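Local coordinates for hypothetical protein ST0148 (Sulfolobus tokodaii, PDB 2PD2), which is of unknown function but belongs to the DsrE/DsrF-like family, some of whose characterised members take part in sulfur-relay chemistry, at residues M1-F10 / E31-K42; A43-I54 / L76-I85. All coordinates share one frame; numbering follows the deposited sequence.

Contact 1. Residues M1-F10 / E31-K42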
loop_
_atom_site.group_PDB
_atom_site.type_symbol
_atom_site.label_atom_id
_atom_site.label_comp_id
_atom_site.label_asym_id
_atom_site.label_seq_id
_atom_site.Cartn_x
_atom_site.Cartn_y
_atom_site.Cartn_z
ATOM N N MET A 1 15.121 6.483 -13.003
ATOM C CA MET A 1 13.990 6.528 -12.038
ATOM C C MET A 1 14.014 5.282 -11.163
ATOM O O MET A 1 13.628 4.200 -11.610
ATOM C CB MET A 1 12.665 6.580 -12.788
ATOM C CG MET A 1 11.461 6.633 -11.881
ATOM S SD MET A 1 11.188 8.285 -11.256
ATOM C CE MET A 1 10.024 8.881 -12.456
ATOM N N LYS A 2 14.444 5.446 -9.917
ATOM C CA LYS A 2 14.533 4.337 -8.968
ATOM C C LYS A 2 13.202 4.068 -8.265
ATOM O O LYS A 2 12.632 4.955 -7.628
ATOM C CB LYS A 2 15.618 4.634 -7.930
ATOM C CG LYS A 2 17.042 4.672 -8.506
ATOM C CD LYS A 2 18.051 5.155 -7.453
ATOM C CE LYS A 2 19.490 4.845 -7.864
ATOM N NZ LYS A 2 19.849 5.462 -9.168
ATOM N N VAL A 3 12.712 2.835 -8.384
ATOM C CA VAL A 3 11.443 2.448 -7.772
ATOM C C VAL A 3 11.584 1.166 -6.954
ATOM O O VAL A 3 12.079 0.158 -7.454
ATOM C CB VAL A 3 10.359 2.190 -8.849
ATOM C CG1 VAL A 3 9.012 1.923 -8.185
ATOM C CG2 VAL A 3 10.265 3.384 -9.801
ATOM N N VAL A 4 11.177 1.214 -5.691
ATOM C CA VAL A 4 11.216 0.025 -4.861
ATOM C C VAL A 4 9.756 -0.433 -4.775
ATOM O O VAL A 4 8.885 0.281 -4.269
ATOM C CB VAL A 4 11.827 0.314 -3.454
ATOM C CG1 VAL A 4 11.018 1.358 -2.713
ATOM C CG2 VAL A 4 11.914 -0.977 -2.658
ATOM N N VAL A 5 9.494 -1.612 -5.324
ATOM C CA VAL A 5 8.156 -2.185 -5.359
ATOM C C VAL A 5 7.926 -3.223 -4.265
ATOM O O VAL A 5 8.742 -4.116 -4.060
ATOM C CB VAL A 5 7.897 -2.880 -6.708
ATOM C CG1 VAL A 5 6.486 -3.480 -6.727
ATOM C CG2 VAL A 5 8.082 -1.891 -7.855
ATOM N N GLN A 6 6.797 -3.114 -3.579
ATOM C CA GLN A 6 6.460 -4.060 -2.521
ATOM C C GLN A 6 5.298 -4.962 -2.930
ATOM O O GLN A 6 4.325 -4.497 -3.514
ATOM C CB GLN A 6 6.059 -3.315 -1.245
ATOM C CG GLN A 6 5.370 -4.202 -0.197
ATOM C CD GLN A 6 4.592 -3.392 0.821
ATOM O OE1 GLN A 6 3.942 -2.405 0.470
ATOM N NE2 GLN A 6 4.641 -3.810 2.082
ATOM N N ILE A 7 5.417 -6.252 -2.631
ATOM C CA ILE A 7 4.347 -7.213 -2.897
ATOM C C ILE A 7 4.287 -8.080 -1.643
ATOM O O ILE A 7 5.286 -8.693 -1.269
ATOM C CB ILE A 7 4.640 -8.116 -4.114
ATOM C CG1 ILE A 7 4.908 -7.267 -5.358
ATOM C CG2 ILE A 7 3.445 -9.019 -4.373
ATOM C CD1 ILE A 7 5.190 -8.088 -6.609
ATOM N N LYS A 8 3.129 -8.127 -0.990
ATOM C CA LYS A 8 3.002 -8.897 0.245
ATOM C C LYS A 8 1.916 -9.972 0.251
ATOM O O LYS A 8 1.977 -10.912 1.043
ATOM C CB LYS A 8 2.758 -7.944 1.421
ATOM C CG LYS A 8 1.569 -7.000 1.226
ATOM C CD LYS A 8 1.289 -6.164 2.482
ATOM C CE LYS A 8 0.234 -5.079 2.240
ATOM N NZ LYS A 8 0.759 -3.895 1.477
ATOM N N ASP A 9 0.929 -9.837 -0.626
ATOM C CA ASP A 9 -0.174 -10.790 -0.670
ATOM C C ASP A 9 -0.023 -11.801 -1.800
ATOM O O ASP A 9 -0.061 -11.444 -2.981
ATOM C CB ASP A 9 -1.503 -10.037 -0.803
ATOM C CG ASP A 9 -1.739 -9.064 0.346
ATOM O OD1 ASP A 9 -1.708 -9.506 1.514
ATOM O OD2 ASP A 9 -1.954 -7.858 0.083
ATOM N N PHE A 10 0.141 -13.067 -1.434
ATOM C CA PHE A 10 0.303 -14.123 -2.432
ATOM C C PHE A 10 -0.828 -14.170 -3.460
ATOM O O PHE A 10 -0.577 -14.349 -4.650
ATOM C CB PHE A 10 0.424 -15.496 -1.756
ATOM C CG PHE A 10 0.630 -16.627 -2.726
ATOM C CD1 PHE A 10 1.797 -16.711 -3.475
ATOM C CD2 PHE A 10 -0.353 -17.597 -2.906
ATOM C CE1 PHE A 10 1.992 -17.745 -4.393
ATOM C CE2 PHE A 10 -0.173 -18.638 -3.822
ATOM C CZ PHE A 10 1.003 -18.710 -4.568
ATOM N N GLU A 31 14.768 1.950 -12.854
ATOM C CA GLU A 31 15.657 1.088 -12.086
ATOM C C GLU A 31 14.712 0.515 -11.037
ATOM O O GLU A 31 14.350 1.191 -10.075
ATOM C CB GLU A 31 16.756 1.911 -11.427
ATOM C CG GLU A 31 18.019 1.137 -11.155
ATOM C CD GLU A 31 19.083 1.990 -10.504
ATOM O OE1 GLU A 31 19.226 3.170 -10.899
ATOM O OE2 GLU A 31 19.776 1.480 -9.604
ATOM N N ILE A 32 14.315 -0.737 -11.229
ATOM C CA ILE A 32 13.342 -1.362 -10.349
ATOM C C ILE A 32 13.835 -2.497 -9.464
ATOM O O ILE A 32 14.557 -3.380 -9.917
ATOM C CB ILE A 32 12.157 -1.906 -11.192
ATOM C CG1 ILE A 32 11.594 -0.794 -12.083
ATOM C CG2 ILE A 32 11.063 -2.465 -10.283
ATOM C CD1 ILE A 32 10.814 -1.330 -13.281
ATOM N N GLU A 33 13.417 -2.459 -8.199
ATOM C CA GLU A 33 13.728 -3.502 -7.230
ATOM C C GLU A 33 12.392 -3.952 -6.653
ATOM O O GLU A 33 11.622 -3.142 -6.140
ATOM C CB GLU A 33 14.602 -2.996 -6.078
ATOM C CG GLU A 33 14.813 -4.081 -5.018
ATOM C CD GLU A 33 15.650 -3.622 -3.833
ATOM O OE1 GLU A 33 16.558 -2.790 -4.022
ATOM O OE2 GLU A 33 15.413 -4.114 -2.712
ATOM N N VAL A 34 12.109 -5.240 -6.746
ATOM C CA VAL A 34 10.857 -5.757 -6.226
ATOM C C VAL A 34 11.124 -6.578 -4.979
ATOM O O VAL A 34 11.877 -7.553 -5.015
ATOM C CB VAL A 34 10.141 -6.647 -7.254
ATOM C CG1 VAL A 34 8.778 -7.062 -6.707
ATOM C CG2 VAL A 34 9.985 -5.900 -8.576
ATOM N N VAL A 35 10.498 -6.179 -3.880
ATOM C CA VAL A 35 10.654 -6.868 -2.602
ATOM C C VAL A 35 9.393 -7.657 -2.245
ATOM O O VAL A 35 8.321 -7.074 -2.048
ATOM C CB VAL A 35 10.920 -5.859 -1.463
ATOM C CG1 VAL A 35 10.987 -6.592 -0.115
ATOM C CG2 VAL A 35 12.208 -5.094 -1.735
ATOM N N LEU A 36 9.518 -8.979 -2.159
ATOM C CA LEU A 36 8.372 -9.804 -1.792
ATOM C C LEU A 36 8.493 -10.291 -0.351
ATOM O O LEU A 36 9.527 -10.838 0.043
ATOM C CB LEU A 36 8.231 -10.997 -2.741
ATOM C CG LEU A 36 8.004 -10.662 -4.225
ATOM C CD1 LEU A 36 9.344 -10.374 -4.901
ATOM C CD2 LEU A 36 7.326 -11.826 -4.915
ATOM N N HIS A 37 7.444 -10.059 0.440
ATOM C CA HIS A 37 7.434 -10.504 1.822
ATOM C C HIS A 37 6.070 -11.039 2.232
ATOM O O HIS A 37 5.135 -11.082 1.419
ATOM C CB HIS A 37 7.925 -9.399 2.779
ATOM C CG HIS A 37 7.039 -8.193 2.854
ATOM N ND1 HIS A 37 6.421 -7.804 4.021
ATOM C CD2 HIS A 37 6.726 -7.251 1.931
ATOM C CE1 HIS A 37 5.764 -6.676 3.818
ATOM N NE2 HIS A 37 5.937 -6.318 2.559
ATOM N N GLN A 38 5.957 -11.453 3.489
ATOM C CA GLN A 38 4.730 -12.072 3.980
ATOM C C GLN A 38 4.444 -13.272 3.059
ATOM O O GLN A 38 5.374 -13.913 2.583
ATOM C CB GLN A 38 3.554 -11.093 3.976
ATOM C CG GLN A 38 3.705 -9.926 4.950
ATOM C CD GLN A 38 2.393 -9.188 5.191
ATOM O OE1 GLN A 38 1.412 -9.390 4.472
ATOM N NE2 GLN A 38 2.373 -8.327 6.207
ATOM N N SER A 39 3.180 -13.565 2.782
ATOM C CA SER A 39 2.850 -14.728 1.959
ATOM C C SER A 39 3.311 -14.672 0.512
ATOM O O SER A 39 3.452 -15.707 -0.142
ATOM C CB SER A 39 1.340 -14.995 1.993
ATOM O OG SER A 39 0.625 -13.966 1.337
ATOM N N ALA A 40 3.559 -13.472 0.002
ATOM C CA ALA A 40 3.981 -13.337 -1.385
ATOM C C ALA A 40 5.320 -14.031 -1.662
ATOM O O ALA A 40 5.641 -14.337 -2.809
ATOM C CB ALA A 40 4.048 -11.847 -1.772
ATOM N N ILE A 41 6.097 -14.294 -0.615
ATOM C CA ILE A 41 7.393 -14.951 -0.796
ATOM C C ILE A 41 7.237 -16.288 -1.537
ATOM O O ILE A 41 8.149 -16.736 -2.236
ATOM C CB ILE A 41 8.086 -15.217 0.571
ATOM C CG1 ILE A 41 9.527 -15.677 0.356
ATOM C CG2 ILE A 41 7.328 -16.293 1.346
ATOM C CD1 ILE A 41 10.430 -14.600 -0.212
ATOM N N LYS A 42 6.076 -16.916 -1.393
ATOM C CA LYS A 42 5.842 -18.201 -2.038
ATOM C C LYS A 42 5.942 -18.125 -3.556
ATOM O O LYS A 42 6.172 -19.135 -4.219
ATOM C CB LYS A 42 4.481 -18.763 -1.626
ATOM C CG LYS A 42 4.415 -19.158 -0.158
ATOM C CD LYS A 42 3.071 -19.766 0.209
ATOM C CE LYS A 42 1.945 -18.750 0.133
ATOM N NZ LYS A 42 0.630 -19.390 0.450
HETATM O O HOH W 1 17.833 5.268 -12.229
HETATM O O HOH W 2 0.303 -11.966 3.183
HETATM O O HOH W 3 -1.048 -8.639 4.069
#
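Val5 lies at the packed centre of two parallel strands, 2-7 and 31-36. Its N-H reaches Glu33 O at 2.7 Å, and its carbonyl takes Val35 N. This alternating ladder runs from Met1 to His37. On the side that faces helix 13-26, Ile7 CD1 meets Val34 CG1 at 3.7 Å and Val5 CG2 touches Ile32 CG2. With chi1 at -56°, Ile7 sends CG2 anti to its backbone N, where it reaches Ala40 CB. The two strands and helix 13-26 form a beta-alpha-beta unit.

The N-terminal end is looser and exposed. Lys2 and Glu31 run side by side, and Lys2 NZ meets Glu31 OE1 at 2.9 Å in a salt bridge. A water links the same OE1 to Met1 N. At the other end, the ring of Phe10 carries Lys42 CE over one face, 4.1 Å from the ring centroid. Phe10 N is held by Ser39 OG.

Gln6 and His37 are buried. The Gln6 amide lies nearly coplanar with the imidazole, 7° apart, and Gln6 NE2 donates to His37 NE2 at 2.9 Å. Lys8 CB sits over one ring face. Gln6 NE2 also bonds Ala107 O of the second subunit, and Gln6 OE1 bonds Tyr105. The in-plane amide and Lys8 CB would together restrict the ring's rotation beside the second subunit.

Contact 2. Residues A43-I54 / L76-I85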
loop_
_atom_site.group_PDB
_atom_site.type_symbol
_atom_site.label_atom_id
_atom_site.label_comp_id
_atom_site.label_asym_id
_atom_site.label_seq_id
_atom_site.Cartn_x
_atom_site.Cartn_y
_atom_site.Cartn_z
ATOM N N ALA A 43 5.786 -16.925 -4.105
ATOM C CA ALA A 43 5.869 -16.762 -5.544
ATOM C C ALA A 43 7.291 -16.971 -6.048
ATOM O O ALA A 43 7.499 -17.143 -7.247
ATOM C CB ALA A 43 5.363 -15.376 -5.958
ATOM N N LEU A 44 8.271 -16.963 -5.145
ATOM C CA LEU A 44 9.662 -17.154 -5.559
ATOM C C LEU A 44 10.113 -18.615 -5.503
ATOM O O LEU A 44 11.294 -18.912 -5.672
ATOM C CB LEU A 44 10.607 -16.293 -4.702
ATOM C CG LEU A 44 10.326 -14.788 -4.705
ATOM C CD1 LEU A 44 11.383 -14.065 -3.889
ATOM C CD2 LEU A 44 10.311 -14.269 -6.132
ATOM N N LEU A 45 9.179 -19.524 -5.254
ATOM C CA LEU A 45 9.510 -20.943 -5.204
ATOM C C LEU A 45 9.809 -21.456 -6.613
ATOM O O LEU A 45 9.274 -20.941 -7.594
ATOM C CB LEU A 45 8.354 -21.732 -4.587
ATOM C CG LEU A 45 8.258 -21.618 -3.063
ATOM C CD1 LEU A 45 6.935 -22.164 -2.565
ATOM C CD2 LEU A 45 9.420 -22.371 -2.442
ATOM N N LYS A 46 10.667 -22.467 -6.712
ATOM C CA LYS A 46 11.030 -23.030 -8.011
ATOM C C LYS A 46 9.850 -23.602 -8.792
ATOM O O LYS A 46 9.860 -23.601 -10.024
ATOM C CB LYS A 46 12.095 -24.116 -7.836
ATOM C CG LYS A 46 13.503 -23.580 -7.649
ATOM C CD LYS A 46 14.482 -24.703 -7.342
ATOM C CE LYS A 46 15.907 -24.190 -7.268
ATOM N NZ LYS A 46 16.877 -25.274 -6.941
ATOM N N ASP A 47 8.838 -24.096 -8.086
ATOM C CA ASP A 47 7.672 -24.669 -8.749
ATOM C C ASP A 47 6.513 -23.672 -8.804
ATOM O O ASP A 47 5.372 -24.038 -9.093
ATOM C CB ASP A 47 7.248 -25.959 -8.034
ATOM C CG ASP A 47 6.782 -25.716 -6.614
ATOM O OD1 ASP A 47 7.376 -24.859 -5.926
ATOM O OD2 ASP A 47 5.828 -26.392 -6.177
ATOM N N SER A 48 6.825 -22.405 -8.536
ATOM C CA SER A 48 5.837 -21.327 -8.560
ATOM C C SER A 48 5.165 -21.165 -9.921
ATOM O O SER A 48 5.813 -21.269 -10.959
ATOM C CB SER A 48 6.502 -19.998 -8.186
ATOM O OG SER A 48 5.644 -18.911 -8.488
ATOM N N ASP A 49 3.864 -20.889 -9.912
ATOM C CA ASP A 49 3.127 -20.695 -11.154
ATOM C C ASP A 49 3.561 -19.419 -11.879
ATOM O O ASP A 49 3.334 -19.277 -13.079
ATOM C CB ASP A 49 1.615 -20.644 -10.889
ATOM C CG ASP A 49 1.059 -21.975 -10.412
ATOM O OD1 ASP A 49 1.532 -23.026 -10.891
ATOM O OD2 ASP A 49 0.141 -21.976 -9.567
ATOM N N THR A 50 4.183 -18.489 -11.162
ATOM C CA THR A 50 4.629 -17.250 -11.793
ATOM C C THR A 50 6.132 -17.237 -12.081
ATOM O O THR A 50 6.693 -16.192 -12.418
ATOM C CB THR A 50 4.295 -16.009 -10.923
ATOM O OG1 THR A 50 4.733 -16.234 -9.578
ATOM C CG2 THR A 50 2.795 -15.717 -10.943
ATOM N N ARG A 51 6.780 -18.393 -11.964
ATOM C CA ARG A 51 8.217 -18.462 -12.205
ATOM C C ARG A 51 8.663 -17.847 -13.532
ATOM O O ARG A 51 9.607 -17.051 -13.565
ATOM C CB ARG A 51 8.717 -19.910 -12.122
ATOM C CG ARG A 51 10.199 -20.045 -12.464
ATOM C CD ARG A 51 10.794 -21.382 -12.039
ATOM N NE ARG A 51 12.212 -21.466 -12.389
ATOM C CZ ARG A 51 13.018 -22.457 -12.016
ATOM N NH1 ARG A 51 12.550 -23.450 -11.277
ATOM N NH2 ARG A 51 14.290 -22.459 -12.394
ATOM N N SER A 52 7.991 -18.199 -14.621
ATOM C CA SER A 52 8.370 -17.670 -15.928
ATOM C C SER A 52 8.277 -16.148 -15.987
ATOM O O SER A 52 9.077 -15.493 -16.654
ATOM C CB SER A 52 7.507 -18.298 -17.028
ATOM O OG SER A 52 6.141 -17.969 -16.861
ATOM N N ILE A 53 7.305 -15.579 -15.283
ATOM C CA ILE A 53 7.159 -14.131 -15.274
ATOM C C ILE A 53 8.308 -13.511 -14.471
ATOM O O ILE A 53 8.899 -12.511 -14.881
ATOM C CB ILE A 53 5.802 -13.721 -14.667
ATOM C CG1 ILE A 53 4.667 -14.307 -15.518
ATOM C CG2 ILE A 53 5.701 -12.208 -14.598
ATOM C CD1 ILE A 53 3.268 -13.993 -15.009
ATOM N N ILE A 54 8.623 -14.108 -13.327
ATOM C CA ILE A 54 9.715 -13.623 -12.489
ATOM C C ILE A 54 11.037 -13.676 -13.260
ATOM O O ILE A 54 11.844 -12.746 -13.207
ATOM C CB ILE A 54 9.829 -14.474 -11.213
ATOM C CG1 ILE A 54 8.630 -14.186 -10.308
ATOM C CG2 ILE A 54 11.142 -14.183 -10.485
ATOM C CD1 ILE A 54 8.522 -15.121 -9.142
ATOM N N LEU A 76 10.224 -22.214 4.239
ATOM C CA LEU A 76 10.813 -22.475 2.932
ATOM C C LEU A 76 12.321 -22.574 3.072
ATOM O O LEU A 76 12.892 -22.092 4.043
ATOM C CB LEU A 76 10.472 -21.358 1.941
ATOM C CG LEU A 76 8.986 -21.088 1.697
ATOM C CD1 LEU A 76 8.848 -20.017 0.625
ATOM C CD2 LEU A 76 8.279 -22.369 1.274
ATOM N N SER A 77 12.955 -23.205 2.091
ATOM C CA SER A 77 14.404 -23.371 2.070
ATOM C C SER A 77 14.961 -22.569 0.900
ATOM O O SER A 77 14.346 -22.514 -0.164
ATOM C CB SER A 77 14.758 -24.847 1.895
ATOM O OG SER A 77 16.146 -25.009 1.662
ATOM N N HIS A 78 16.122 -21.951 1.090
ATOM C CA HIS A 78 16.723 -21.161 0.020
ATOM C C HIS A 78 16.987 -22.035 -1.192
ATOM O O HIS A 78 17.048 -21.552 -2.322
ATOM C CB HIS A 78 18.024 -20.514 0.491
ATOM C CG HIS A 78 17.862 -19.656 1.702
ATOM N ND1 HIS A 78 16.674 -19.026 2.011
ATOM C CD2 HIS A 78 18.730 -19.318 2.685
ATOM C CE1 HIS A 78 16.817 -18.343 3.129
ATOM N NE2 HIS A 78 18.056 -18.504 3.560
ATOM N N ASP A 79 17.145 -23.330 -0.941
ATOM C CA ASP A 79 17.374 -24.300 -2.001
ATOM C C ASP A 79 16.150 -24.394 -2.906
ATOM O O ASP A 79 16.261 -24.752 -4.076
ATOM C CB ASP A 79 17.639 -25.683 -1.401
ATOM C CG ASP A 79 19.005 -25.791 -0.770
ATOM O OD1 ASP A 79 19.427 -24.825 -0.100
ATOM O OD2 ASP A 79 19.656 -26.844 -0.934
ATOM N N GLN A 80 14.988 -24.061 -2.353
ATOM C CA GLN A 80 13.722 -24.157 -3.071
ATOM C C GLN A 80 13.340 -22.924 -3.879
ATOM O O GLN A 80 12.377 -22.949 -4.643
ATOM C CB GLN A 80 12.608 -24.473 -2.067
ATOM C CG GLN A 80 13.009 -25.500 -1.006
ATOM C CD GLN A 80 11.920 -25.748 0.031
ATOM O OE1 GLN A 80 11.337 -24.810 0.574
ATOM N NE2 GLN A 80 11.651 -27.016 0.317
ATOM N N LEU A 81 14.096 -21.848 -3.721
ATOM C CA LEU A 81 13.798 -20.609 -4.429
ATOM C C LEU A 81 14.418 -20.533 -5.821
ATOM O O LEU A 81 15.389 -21.227 -6.124
ATOM C CB LEU A 81 14.263 -19.420 -3.586
ATOM C CG LEU A 81 13.668 -19.420 -2.174
ATOM C CD1 LEU A 81 14.314 -18.331 -1.343
ATOM C CD2 LEU A 81 12.157 -19.233 -2.250
ATOM N N ILE A 82 13.834 -19.691 -6.667
ATOM C CA ILE A 82 14.331 -19.493 -8.023
ATOM C C ILE A 82 15.778 -18.995 -7.966
ATOM O O ILE A 82 16.102 -18.093 -7.196
ATOM C CB ILE A 82 13.467 -18.452 -8.769
ATOM C CG1 ILE A 82 12.054 -19.012 -8.976
ATOM C CG2 ILE A 82 14.120 -18.085 -10.101
ATOM C CD1 ILE A 82 11.039 -17.976 -9.447
ATOM N N PRO A 83 16.671 -19.589 -8.775
ATOM C CA PRO A 83 18.075 -19.166 -8.777
ATOM C C PRO A 83 18.235 -17.722 -9.240
ATOM O O PRO A 83 17.571 -17.291 -10.177
ATOM C CB PRO A 83 18.731 -20.153 -9.741
ATOM C CG PRO A 83 17.888 -21.393 -9.577
ATOM C CD PRO A 83 16.492 -20.816 -9.572
ATOM N N GLY A 84 19.119 -16.976 -8.586
ATOM C CA GLY A 84 19.324 -15.592 -8.979
ATOM C C GLY A 84 18.505 -14.619 -8.154
ATOM O O GLY A 84 18.487 -13.415 -8.422
ATOM N N ILE A 85 17.813 -15.147 -7.152
ATOM C CA ILE A 85 16.997 -14.335 -6.262
ATOM C C ILE A 85 17.883 -13.796 -5.139
ATOM O O ILE A 85 18.651 -14.547 -4.545
ATOM C CB ILE A 85 15.864 -15.188 -5.613
ATOM C CG1 ILE A 85 14.778 -15.507 -6.645
ATOM C CG2 ILE A 85 15.290 -14.475 -4.405
ATOM C CD1 ILE A 85 14.198 -14.307 -7.323
#
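Ile82 and Arg51 lie alongside each other, pointing opposite ways. Ile82 CD1 meets the aliphatic part of Arg51 at CG, 3.8 Å away. The same methyl lies against Ile54 CD1, whose side chain meets it at a slant. With chi1 at -66°, Ile82 places CG1 anti to its carbonyl carbon, close to Leu44 O. Arg51 is extended from CG to NE, and its side chain runs roughly perpendicular to Pro83, with Arg51 NH2 3.9 Å from Pro83 CD. NH1 bonds Lys46 O almost in the guanidinium plane, while NE pairs with Glu55. These two bonds hold the flat group in place.

The backbones meet in a single bridge between Leu45 and Leu81. Ile82 N donates to Leu44 O at 2.8 Å, and Lys46 N donates to Gln80 O at 2.7 Å. The bridge joins two connecting segments of the alpha/beta fold: the one leading into helix 51-59 and the one leading into strand 86-88. A type I turn starts at Leu45 itself and ends at Ser48. An ST turn follows, with Thr50 N bonded to Ser48 OG.

Leu45 stands nearly perpendicular to Leu76, and Leu45 CD2 is 3.9 Å from Leu76 CD2. It runs alongside Gln80, with CD2 against CB. Lys46 is extended beyond CG on the solvent side, and Lys46 NZ reaches Asp79 O at 3.0 Å. On the buried side, the Leu44 and Ile85 side chains meet at a slant, with Leu44 CD1 4.0 Å from Ile85 CG2, and both residues pack on Ile64 of strand 63-67.

In the fold
From the N terminus, the chain runs through strand 2-7. Helix 13-26 carries it back, and strand 31-36 runs parallel to strand 2-7. Contact 1 closes this first loop. The chain continues directly from residue 42 into 43-54, where contact 2 opens. The rest of helix 51-59, strand 63-67 and helix 68-73 follow before residues 76-85 close the second loop. The two loops stand in series and neither nest nor cross. Contact 1 ties neighbouring strands in the middle of the parallel sheet. Contact 2 ties connecting segments nearer the edge strand 86-88. Their centres are 14 Å apart, yet they touch: Leu36 packs on Leu44, Phe10 on Ala43, and Ile41 on Leu76.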